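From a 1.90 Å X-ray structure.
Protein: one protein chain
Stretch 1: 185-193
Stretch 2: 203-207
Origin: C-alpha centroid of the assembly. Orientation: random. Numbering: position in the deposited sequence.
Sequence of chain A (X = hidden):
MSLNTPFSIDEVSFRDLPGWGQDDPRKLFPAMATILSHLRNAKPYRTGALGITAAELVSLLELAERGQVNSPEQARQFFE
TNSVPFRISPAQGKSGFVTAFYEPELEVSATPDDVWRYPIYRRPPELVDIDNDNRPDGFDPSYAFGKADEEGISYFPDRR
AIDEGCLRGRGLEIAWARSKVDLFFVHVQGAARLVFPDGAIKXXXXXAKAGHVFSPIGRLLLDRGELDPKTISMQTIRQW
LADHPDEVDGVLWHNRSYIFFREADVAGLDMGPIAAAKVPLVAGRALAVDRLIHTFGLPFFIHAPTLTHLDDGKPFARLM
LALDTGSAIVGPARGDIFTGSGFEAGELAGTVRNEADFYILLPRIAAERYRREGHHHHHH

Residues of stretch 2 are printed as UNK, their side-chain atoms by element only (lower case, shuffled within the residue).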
# COMPACT_ATOMS: atom_id res chain seq x y z
N PHE A 185 -10.85 5.14 -6.77
CA PHE A 185 -10.44 4.15 -5.78
C PHE A 185 -9.23 3.30 -6.20
O PHE A 185 -8.46 2.87 -5.35
CB PHE A 185 -11.62 3.27 -5.38
CG PHE A 185 -12.46 3.88 -4.30
CD1 PHE A 185 -12.23 3.56 -2.96
CD2 PHE A 185 -13.47 4.79 -4.61
CE1 PHE A 185 -13.00 4.13 -1.94
CE2 PHE A 185 -14.25 5.37 -3.60
CZ PHE A 185 -14.04 5.03 -2.27
N VAL A 186 -9.07 3.07 -7.49
CA VAL A 186 -7.81 2.49 -8.02
C VAL A 186 -6.59 3.39 -7.72
O VAL A 186 -5.54 2.91 -7.30
CB VAL A 186 -7.96 2.18 -9.53
CG1 VAL A 186 -6.59 1.91 -10.20
CG2 VAL A 186 -8.94 1.00 -9.70
N HIS A 187 -6.71 4.70 -7.91
CA HIS A 187 -5.64 5.62 -7.48
C HIS A 187 -5.33 5.43 -6.00
O HIS A 187 -4.17 5.41 -5.62
CB HIS A 187 -6.02 7.09 -7.73
CG HIS A 187 -5.93 7.52 -9.17
ND1 HIS A 187 -5.26 8.66 -9.56
CD2 HIS A 187 -6.40 6.95 -10.31
CE1 HIS A 187 -5.34 8.78 -10.87
NE2 HIS A 187 -6.03 7.77 -11.35
N VAL A 188 -6.37 5.30 -5.17
CA VAL A 188 -6.18 5.15 -3.72
C VAL A 188 -5.47 3.83 -3.38
O VAL A 188 -4.54 3.81 -2.54
CB VAL A 188 -7.53 5.25 -2.96
CG1 VAL A 188 -7.35 5.05 -1.46
CG2 VAL A 188 -8.17 6.62 -3.22
N GLN A 189 -5.90 2.74 -4.02
CA GLN A 189 -5.27 1.43 -3.74
C GLN A 189 -3.83 1.38 -4.29
O GLN A 189 -2.94 0.74 -3.68
CB GLN A 189 -6.07 0.27 -4.34
CG GLN A 189 -7.56 0.16 -3.92
CD GLN A 189 -7.82 0.51 -2.48
OE1 GLN A 189 -7.46 -0.22 -1.57
NE2 GLN A 189 -8.48 1.65 -2.27
N GLY A 190 -3.62 1.99 -5.46
CA GLY A 190 -2.28 2.05 -6.09
C GLY A 190 -2.02 0.95 -7.12
O GLY A 190 -0.92 0.86 -7.63
N ALA A 191 -3.03 0.13 -7.43
CA ALA A 191 -2.88 -0.93 -8.43
C ALA A 191 -4.24 -1.39 -8.90
O ALA A 191 -5.25 -1.15 -8.21
CB ALA A 191 -2.12 -2.11 -7.83
N ALA A 192 -4.30 -2.08 -10.04
CA ALA A 192 -5.57 -2.65 -10.47
C ALA A 192 -5.32 -3.74 -11.48
O ALA A 192 -4.28 -3.74 -12.14
CB ALA A 192 -6.43 -1.57 -11.12
N ARG A 193 -6.31 -4.62 -11.62
CA ARG A 193 -6.39 -5.51 -12.77
C ARG A 193 -7.39 -4.93 -13.77
O ARG A 193 -8.56 -4.85 -13.47
CB ARG A 193 -6.84 -6.91 -12.32
CG ARG A 193 -5.88 -7.51 -11.32
CD ARG A 193 -5.82 -9.03 -11.34
NE ARG A 193 -7.06 -9.66 -11.82
CZ ARG A 193 -7.07 -10.79 -12.52
NH1 ARG A 193 -5.93 -11.39 -12.84
NH2 ARG A 193 -8.23 -11.31 -12.93
N UNK A 203 -2.34 -5.73 -15.90
CA UNK A 203 -2.18 -5.26 -14.53
C UNK A 203 -1.45 -3.93 -14.56
O UNK A 203 -0.52 -3.76 -15.36
c UNK A 203 -1.35 -6.26 -13.74
n UNK A 203 -1.99 -8.24 -10.73
c UNK A 203 -1.91 -9.48 -10.32
c UNK A 203 -1.30 -7.74 -11.89
n UNK A 203 -2.55 -9.83 -9.21
c UNK A 203 -2.18 -7.32 -13.03
n UNK A 203 -1.22 -10.38 -11.02
N UNK A 204 -1.88 -2.97 -13.72
CA UNK A 204 -1.18 -1.69 -13.62
C UNK A 204 -0.82 -1.47 -12.16
O UNK A 204 -1.51 -1.97 -11.26
c UNK A 204 -3.34 -0.37 -13.40
c UNK A 204 -2.01 -0.50 -14.18
c UNK A 204 -4.23 0.93 -13.76
c UNK A 204 -2.24 -0.68 -15.72
N UNK A 205 0.24 -0.70 -11.91
CA UNK A 205 0.66 -0.41 -10.56
C UNK A 205 1.29 0.99 -10.54
O UNK A 205 1.71 1.51 -11.59
o UNK A 205 1.90 -1.32 -8.65
c UNK A 205 2.98 -1.39 -10.82
c UNK A 205 1.68 -1.49 -10.06
N UNK A 206 1.35 1.59 -9.35
CA UNK A 206 1.89 2.93 -9.16
C UNK A 206 3.26 3.08 -9.87
O UNK A 206 4.15 2.22 -9.68
c UNK A 206 4.94 5.59 -6.93
c UNK A 206 4.21 4.42 -7.24
o UNK A 206 4.96 7.92 -6.38
c UNK A 206 2.05 3.17 -7.66
c UNK A 206 2.87 6.81 -6.76
c UNK A 206 2.81 4.43 -7.31
c UNK A 206 4.26 6.77 -6.69
c UNK A 206 2.15 5.63 -7.06
N UNK A 207 3.41 4.14 -10.65
CA UNK A 207 4.72 4.53 -11.20
C UNK A 207 5.24 5.84 -10.66
O UNK A 207 6.45 5.98 -10.44
c UNK A 207 4.63 4.62 -12.74

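Position 203 carries seven side-chain atoms: three carbons in a row, a nitrogen, then a carbon bearing two more nitrogens. The CD of R193 lies over one face of this flat three-nitrogen end, 4.0 Å from the nitrogen within the chain of position 203. That planar end is a guanidinium, so the residue is arginine, R203. Its long chain lies on the same face of the sheet as that of R193, with which it makes a non-hydrogen-bonded antiparallel pair (CA to CA 4.6 Å). An aliphatic carbon covers the flat face while the nitrogens NE and NH2 find hydrogen bonds elsewhere in the structure.

Position 204 has four carbons and no heteroatom, forked at the first, with one arm two carbons long. The longer arm packs against A192 and V186. A beta-branched, four-carbon side chain is isoleucine, I204. Its CG1 packs 4.0 Å from A192 CB, and its CD1 reaches to 4.4 Å from V186 CG1, so one residue touches both the strand and the helix that precedes it. The small methyl of A192 shares this face.

Position 205 shows one carbon bearing an oxygen and a second carbon. The side-chain oxygen of position 205 lies 4.2 Å from A191 CB, too far for more than loose contact. This short fork is threonine, T205. It pairs with A191 on the face that also carries the two arginines, and the backbones draw close, CA to CA 4.2 Å. The T205 OG1 is hydrogen-bonded elsewhere.

Position 206 has one carbon leading to a six-carbon ring that bears an oxygen. Its CA-to-CB bond points sideways and the ring leads away, so its chief link to stretch 1 is backbone, N of position 206 to G190 O at 2.9 Å. The residue is tyrosine, Y206.

Position 207 has a single side-chain carbon and makes no contact with stretch 1; it is alanine, A207.

The contact is built first from backbone. A192 and I204 form a hydrogen-bonded pair, with A192 N to I204 O and I204 N to A192 O both 3.0 Å, and the Y206 bond to G190 extends the ladder to the turn. G190 ends the helix, its N still bonded to V186 O at 2.8 Å, and then takes a positive phi at which a CB would jam against the preceding carbonyl oxygen; glycine lets the chain pass from helix into strand. Side chains then sort by face: apolar A192 and I204 on one, with V186 lending support from the helix, and A191, T205 and the paired arginines on the other.

Stretch 2 (203-207) RITYA
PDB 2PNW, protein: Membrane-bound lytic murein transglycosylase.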